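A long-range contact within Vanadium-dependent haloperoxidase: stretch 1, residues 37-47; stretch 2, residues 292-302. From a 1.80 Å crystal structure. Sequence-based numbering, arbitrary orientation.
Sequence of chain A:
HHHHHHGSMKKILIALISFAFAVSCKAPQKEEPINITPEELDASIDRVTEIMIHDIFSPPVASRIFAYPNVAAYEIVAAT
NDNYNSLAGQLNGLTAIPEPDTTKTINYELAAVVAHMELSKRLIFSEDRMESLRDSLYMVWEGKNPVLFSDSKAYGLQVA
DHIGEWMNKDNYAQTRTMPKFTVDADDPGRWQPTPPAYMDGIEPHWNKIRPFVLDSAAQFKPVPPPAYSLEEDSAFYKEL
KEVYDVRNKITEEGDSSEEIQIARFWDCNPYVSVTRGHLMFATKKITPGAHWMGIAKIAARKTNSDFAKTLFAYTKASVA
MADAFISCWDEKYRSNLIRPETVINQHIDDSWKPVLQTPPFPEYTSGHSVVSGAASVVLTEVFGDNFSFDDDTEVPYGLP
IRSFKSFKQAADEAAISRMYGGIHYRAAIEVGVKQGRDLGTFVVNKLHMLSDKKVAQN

Stretch 1 37-47: TPEELDASIDR
Stretch 2 (292-302) WMGIAKIAARK

The helical parts of the two stretches pack nearly antiparallel (163° between their N-to-C directions), with axes 11.4 Å apart at closest approach and 348 Å² buried. This wide spacing is bridged largely by long side chains from stretch 2. The register pairs Pro38 with Arg301 (CA-CA 8.4 Å), Asp42 with Lys297 (7.4 Å) and Ile45 with Met293 (8.5 Å). Thr37 is extended (phi/psi -123/168°), and its N donates to Glu40 OE1 (3.1 Å). Pro38 points toward stretch 2 and sets CB over one face of the Arg301 guanidinium, CB lying 3.3 Å from NH2. Glu39 (m, p) starts sideways but brings OE2 to 3.6 Å from Arg301 NE, a long salt bridge out of the guanidinium plane that relies on charge alone. Arg301, folded m, m, p with chi4 72°, meets Asp42 (m) at the guanidinium edge: NH1 donates to OD2 at 2.8 Å, a salt bridge suited to the buried carboxylate. One turn on, Ile45 (m, t) supplies the apolar contact, its CD1 4.3 Å from CE of Met293 (m, m, m). Asp46 (m) accepts from Lys297 (t, t, p, t) in a salt bridge, OD1 to NZ 2.7 Å; water 1 donates to Asp46 OD2 (2.6 Å) and weakly accepts from Lys297 NZ (3.4 Å).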

ATOM      1  N   THR A  37       9.615   2.001  21.445  1.00 18.21           N
ATOM      2  CA  THR A  37       8.531   2.941  21.163  1.00 18.27           C
ATOM      3  C   THR A  37       8.007   2.724  19.712  1.00 15.74           C
ATOM      4  O   THR A  37       8.614   2.025  18.902  1.00 15.69           O
ATOM      5  CB  THR A  37       9.002   4.387  21.241  1.00 22.14           C
ATOM      6  OG1 THR A  37      10.080   4.523  20.318  1.00 23.54           O
ATOM      7  CG2 THR A  37       9.359   4.758  22.734  1.00 26.38           C
ATOM      8  N   PRO A  38       6.860   3.333  19.411  1.00 15.55           N
ATOM      9  CA  PRO A  38       6.330   3.148  18.046  1.00 15.33           C
ATOM     10  C   PRO A  38       7.277   3.696  17.019  1.00 14.97           C
ATOM     11  O   PRO A  38       7.319   3.201  15.858  1.00 14.92           O
ATOM     12  CB  PRO A  38       5.043   3.992  18.037  1.00 17.07           C
ATOM     13  CG  PRO A  38       4.774   4.398  19.466  1.00 18.55           C
ATOM     14  CD  PRO A  38       5.927   4.027  20.328  1.00 19.38           C
ATOM     15  N   GLU A  39       8.112   4.651  17.417  1.00 15.95           N
ATOM     16  CA  GLU A  39       9.080   5.184  16.420  1.00 16.20           C
ATOM     17  C   GLU A  39      10.118   4.142  15.916  1.00 17.67           C
ATOM     18  O   GLU A  39      10.663   4.319  14.832  1.00 14.20           O
ATOM     19  CB  GLU A  39       9.694   6.480  16.906  1.00 22.03           C
ATOM     20  CG  GLU A  39       8.632   7.623  17.046  1.00 23.90           C
ATOM     21  CD  GLU A  39       7.818   7.734  18.352  1.00 27.15           C
ATOM     22  OE1 GLU A  39       7.761   6.846  19.284  1.00 23.26           O
ATOM     23  OE2 GLU A  39       7.184   8.795  18.471  1.00 28.38           O
ATOM     24  N   GLU A  40      10.372   3.057  16.683  1.00 16.07           N
ATOM     25  CA  GLU A  40      11.243   2.055  16.227  1.00 17.27           C
ATOM     26  C   GLU A  40      10.570   1.172  15.155  1.00 15.86           C
ATOM     27  O   GLU A  40      11.218   0.683  14.226  1.00 15.08           O
ATOM     28  CB  GLU A  40      11.784   1.229  17.415  1.00 21.44           C
ATOM     29  CG  GLU A  40      12.857   2.103  18.071  1.00 27.94           C
ATOM     30  CD  GLU A  40      13.125   1.826  19.501  1.00 36.57           C
ATOM     31  OE1 GLU A  40      12.304   1.115  20.125  1.00 40.19           O
ATOM     32  OE2 GLU A  40      14.151   2.350  20.004  1.00 32.72           O
ATOM     33  N   LEU A  41       9.260   0.964  15.290  1.00 14.62           N
ATOM     34  CA  LEU A  41       8.525   0.320  14.218  1.00 15.70           C
ATOM     35  C   LEU A  41       8.590   1.212  12.966  1.00 13.63           C
ATOM     36  O   LEU A  41       8.841   0.727  11.819  1.00 13.34           O
ATOM     37  CB  LEU A  41       7.119   0.095  14.693  1.00 19.12           C
ATOM     38  CG  LEU A  41       6.101  -0.501  13.719  1.00 20.69           C
ATOM     39  CD1 LEU A  41       6.523  -1.839  13.215  1.00 23.17           C
ATOM     40  CD2 LEU A  41       4.715  -0.590  14.391  1.00 21.45           C
ATOM     41  N   ASP A  42       8.356   2.517  13.173  1.00 13.25           N
ATOM     42  CA  ASP A  42       8.438   3.433  12.058  1.00 13.25           C
ATOM     43  C   ASP A  42       9.808   3.397  11.351  1.00 13.29           C
ATOM     44  O   ASP A  42       9.869   3.574  10.126  1.00 13.86           O
ATOM     45  CB  ASP A  42       8.142   4.905  12.488  1.00 15.12           C
ATOM     46  CG  ASP A  42       6.688   5.144  12.901  1.00 14.52           C
ATOM     47  OD1 ASP A  42       5.792   4.334  12.458  1.00 16.18           O
ATOM     48  OD2 ASP A  42       6.443   6.175  13.613  1.00 15.67           O
ATOM     49  N   ALA A  43      10.879   3.293  12.129  1.00 12.14           N
ATOM     50  CA  ALA A  43      12.233   3.163  11.601  1.00 13.27           C
ATOM     51  C   ALA A  43      12.326   1.974  10.609  1.00 12.49           C
ATOM     52  O   ALA A  43      12.877   2.081   9.523  1.00 11.90           O
ATOM     53  CB  ALA A  43      13.237   3.069  12.735  1.00 13.02           C
ATOM     54  N   SER A  44      11.799   0.809  10.978  1.00 12.29           N
ATOM     55  CA  SER A  44      11.799  -0.335  10.113  1.00 12.61           C
ATOM     56  C   SER A  44      10.994  -0.126   8.834  1.00 12.23           C
ATOM     57  O   SER A  44      11.492  -0.396   7.721  1.00 12.09           O
ATOM     58  CB  SER A  44      11.257  -1.566  10.874  1.00 13.96           C
ATOM     59  OG  SER A  44      11.295  -2.763  10.125  1.00 15.01           O
ATOM     60  N   ILE A  45       9.826   0.484   8.963  1.00 11.27           N
ATOM     61  CA  ILE A  45       8.969   0.717   7.805  1.00 11.91           C
ATOM     62  C   ILE A  45       9.630   1.806   6.893  1.00 12.04           C
ATOM     63  O   ILE A  45       9.599   1.686   5.698  1.00 11.92           O
ATOM     64  CB  ILE A  45       7.529   1.104   8.269  1.00 13.10           C
ATOM     65  CG1 ILE A  45       6.872  -0.055   9.031  1.00 12.93           C
ATOM     66  CG2 ILE A  45       6.680   1.556   7.116  1.00 13.62           C
ATOM     67  CD1 ILE A  45       5.554   0.217   9.644  1.00 14.04           C
ATOM     68  N   ASP A  46      10.238   2.859   7.463  1.00 12.58           N
ATOM     69  CA  ASP A  46      10.957   3.862   6.673  1.00 14.88           C
ATOM     70  C   ASP A  46      12.149   3.241   5.935  1.00 15.29           C
ATOM     71  O   ASP A  46      12.349   3.568   4.770  1.00 14.34           O
ATOM     72  CB  ASP A  46      11.563   4.950   7.570  1.00 17.99           C
ATOM     73  CG  ASP A  46      10.527   5.948   8.175  1.00 23.42           C
ATOM     74  OD1 ASP A  46       9.366   5.992   7.679  1.00 27.66           O
ATOM     75  OD2 ASP A  46      10.915   6.667   9.203  1.00 24.45           O
ATOM     76  N   ARG A  47      12.905   2.333   6.603  1.00 13.12           N
ATOM     77  CA  ARG A  47      14.030   1.733   5.931  1.00 12.17           C
ATOM     78  C   ARG A  47      13.541   0.833   4.790  1.00 12.15           C
ATOM     79  O   ARG A  47      14.122   0.806   3.698  1.00 11.69           O
ATOM     80  CB  ARG A  47      14.874   0.922   6.905  1.00 12.12           C
ATOM     81  CG  ARG A  47      16.125   0.253   6.343  1.00 13.07           C
ATOM     82  CD  ARG A  47      17.041   1.155   5.579  1.00 15.19           C
ATOM     83  NE  ARG A  47      17.562   2.253   6.397  1.00 15.77           N
ATOM     84  CZ  ARG A  47      18.674   2.164   7.147  1.00 18.71           C
ATOM     85  NH1 ARG A  47      19.423   1.056   7.173  1.00 18.54           N
ATOM     86  NH2 ARG A  47      19.085   3.228   7.820  1.00 21.83           N
ATOM     87  N   TRP A 292       0.321   5.872   1.617  1.00  9.19           N
ATOM     88  CA  TRP A 292      -0.720   5.683   2.635  1.00  9.23           C
ATOM     89  C   TRP A 292      -0.179   5.123   3.944  1.00 10.04           C
ATOM     90  O   TRP A 292      -0.709   5.428   4.974  1.00  8.81           O
ATOM     91  CB  TRP A 292      -1.919   4.901   2.073  1.00  9.45           C
ATOM     92  CG  TRP A 292      -2.787   5.813   1.243  1.00  9.81           C
ATOM     93  CD1 TRP A 292      -2.725   5.987  -0.128  1.00 11.12           C
ATOM     94  CD2 TRP A 292      -3.778   6.714   1.715  1.00 10.10           C
ATOM     95  NE1 TRP A 292      -3.653   6.937  -0.529  1.00 12.44           N
ATOM     96  CE2 TRP A 292      -4.278   7.418   0.605  1.00 11.95           C
ATOM     97  CE3 TRP A 292      -4.259   7.027   2.981  1.00 11.68           C
ATOM     98  CZ2 TRP A 292      -5.294   8.370   0.731  1.00 12.10           C
ATOM     99  CZ3 TRP A 292      -5.295   7.931   3.109  1.00 10.18           C
ATOM    100  CH2 TRP A 292      -5.774   8.621   1.980  1.00 11.24           C
ATOM    101  N   MET A 293       0.864   4.322   3.884  1.00 10.47           N
ATOM    102  CA  MET A 293       1.586   3.929   5.057  1.00 11.53           C
ATOM    103  C   MET A 293       2.168   5.133   5.769  1.00 10.37           C
ATOM    104  O   MET A 293       2.128   5.230   6.998  1.00  9.59           O
ATOM    105  CB  MET A 293       2.650   2.843   4.799  1.00 12.84           C
ATOM    106  CG  MET A 293       2.086   1.545   4.389  1.00 14.46           C
ATOM    107  SD  MET A 293       1.086   0.685   5.661  1.00 13.93           S
ATOM    108  CE  MET A 293       2.330   0.472   6.854  1.00 16.68           C
ATOM    109  N   GLY A 294       2.657   6.110   5.013  1.00  9.47           N
ATOM    110  CA  GLY A 294       3.119   7.300   5.528  1.00  9.94           C
ATOM    111  C   GLY A 294       2.033   8.157   6.203  1.00  9.68           C
ATOM    112  O   GLY A 294       2.270   8.740   7.307  1.00  9.30           O
ATOM    113  N   ILE A 295       0.832   8.205   5.592  1.00  9.40           N
ATOM    114  CA  ILE A 295      -0.306   8.893   6.206  1.00  8.90           C
ATOM    115  C   ILE A 295      -0.764   8.173   7.469  1.00  9.08           C
ATOM    116  O   ILE A 295      -1.065   8.886   8.463  1.00  8.93           O
ATOM    117  CB  ILE A 295      -1.469   9.026   5.195  1.00  9.00           C
ATOM    118  CG1 ILE A 295      -0.972   9.898   4.033  1.00  9.40           C
ATOM    119  CG2 ILE A 295      -2.761   9.517   5.815  1.00  9.47           C
ATOM    120  CD1 ILE A 295      -1.891  10.016   2.887  1.00 10.94           C
ATOM    121  N   ALA A 296      -0.692   6.845   7.474  1.00  9.46           N
ATOM    122  CA  ALA A 296      -1.022   6.124   8.706  1.00 10.51           C
ATOM    123  C   ALA A 296      -0.080   6.489   9.847  1.00 10.51           C
ATOM    124  O   ALA A 296      -0.498   6.662  10.980  1.00  9.34           O
ATOM    125  CB  ALA A 296      -0.986   4.673   8.472  1.00 10.00           C
ATOM    126  N   LYS A 297       1.188   6.624   9.530  1.00  9.41           N
ATOM    127  CA  LYS A 297       2.182   7.058  10.499  1.00 10.77           C
ATOM    128  C   LYS A 297       1.920   8.459  11.057  1.00 10.86           C
ATOM    129  O   LYS A 297       1.982   8.704  12.283  1.00 10.82           O
ATOM    130  CB  LYS A 297       3.572   6.981   9.840  1.00 11.73           C
ATOM    131  CG  LYS A 297       4.672   7.590  10.749  1.00 14.09           C
ATOM    132  CD  LYS A 297       6.131   7.558  10.202  1.00 19.56           C
ATOM    133  CE  LYS A 297       6.325   8.156   8.793  1.00 23.58           C
ATOM    134  NZ  LYS A 297       7.767   8.092   8.306  1.00 23.11           N
ATOM    135  N   ILE A 298       1.634   9.409  10.159  1.00  9.42           N
ATOM    136  CA  ILE A 298       1.300  10.763  10.529  1.00 10.46           C
ATOM    137  C   ILE A 298       0.170  10.817  11.539  1.00  9.81           C
ATOM    138  O   ILE A 298       0.274  11.521  12.597  1.00 10.84           O
ATOM    139  CB  ILE A 298       0.992  11.645   9.293  1.00 11.18           C
ATOM    140  CG1 ILE A 298       2.271  11.887   8.539  1.00 14.88           C
ATOM    141  CG2 ILE A 298       0.456  12.976   9.749  1.00 10.97           C
ATOM    142  CD1 ILE A 298       2.095  12.446   7.130  1.00 15.49           C
ATOM    143  N   ALA A 299      -0.862  10.012  11.298  1.00  9.63           N
ATOM    144  CA  ALA A 299      -2.047   9.960  12.140  1.00  9.25           C
ATOM    145  C   ALA A 299      -1.717   9.311  13.479  1.00  9.80           C
ATOM    146  O   ALA A 299      -2.160   9.758  14.524  1.00 10.75           O
ATOM    147  CB  ALA A 299      -3.160   9.176  11.472  1.00  8.83           C
ATOM    148  N   ALA A 300      -0.986   8.220  13.449  1.00  9.87           N
ATOM    149  CA  ALA A 300      -0.603   7.597  14.675  1.00 10.66           C
ATOM    150  C   ALA A 300       0.298   8.476  15.549  1.00 11.13           C
ATOM    151  O   ALA A 300       0.155   8.472  16.763  1.00 11.83           O
ATOM    152  CB  ALA A 300       0.083   6.286  14.427  1.00 10.44           C
ATOM    153  N   ARG A 301       1.254   9.209  14.953  1.00 11.62           N
ATOM    154  CA  ARG A 301       2.136  10.079  15.723  1.00 12.61           C
ATOM    155  C   ARG A 301       1.345  11.278  16.262  1.00 14.84           C
ATOM    156  O   ARG A 301       1.473  11.653  17.473  1.00 14.23           O
ATOM    157  CB  ARG A 301       3.341  10.515  14.905  1.00 15.02           C
ATOM    158  CG  ARG A 301       4.261   9.375  14.503  1.00 18.19           C
ATOM    159  CD  ARG A 301       5.069   8.737  15.670  1.00 19.35           C
ATOM    160  NE  ARG A 301       4.200   7.985  16.560  1.00 20.54           N
ATOM    161  CZ  ARG A 301       3.656   6.800  16.205  1.00 18.57           C
ATOM    162  NH1 ARG A 301       3.972   6.159  14.987  1.00 15.85           N
ATOM    163  NH2 ARG A 301       2.831   6.256  17.052  1.00 18.59           N
ATOM    164  N   LYS A 302       0.455  11.847  15.431  1.00 13.61           N
ATOM    165  CA  LYS A 302      -0.366  13.062  15.785  1.00 16.72           C
ATOM    166  C   LYS A 302      -1.323  12.798  16.977  1.00 17.04           C
ATOM    167  O   LYS A 302      -1.583  13.694  17.751  1.00 17.10           O
ATOM    168  CB  LYS A 302      -1.175  13.569  14.574  1.00 20.36           C
ATOM    169  CG  LYS A 302      -1.917  14.885  14.778  1.00 31.40           C
ATOM    170  CD  LYS A 302      -2.569  15.424  13.474  1.00 32.24           C
ATOM    171  CE  LYS A 302      -3.430  16.667  13.741  1.00 38.49           C
ATOM    172  NZ  LYS A 302      -4.923  16.390  13.836  1.00 42.60           N
TER
HETATM  173  O   HOH W   1       9.781   8.077  11.069  1.00 35.75           O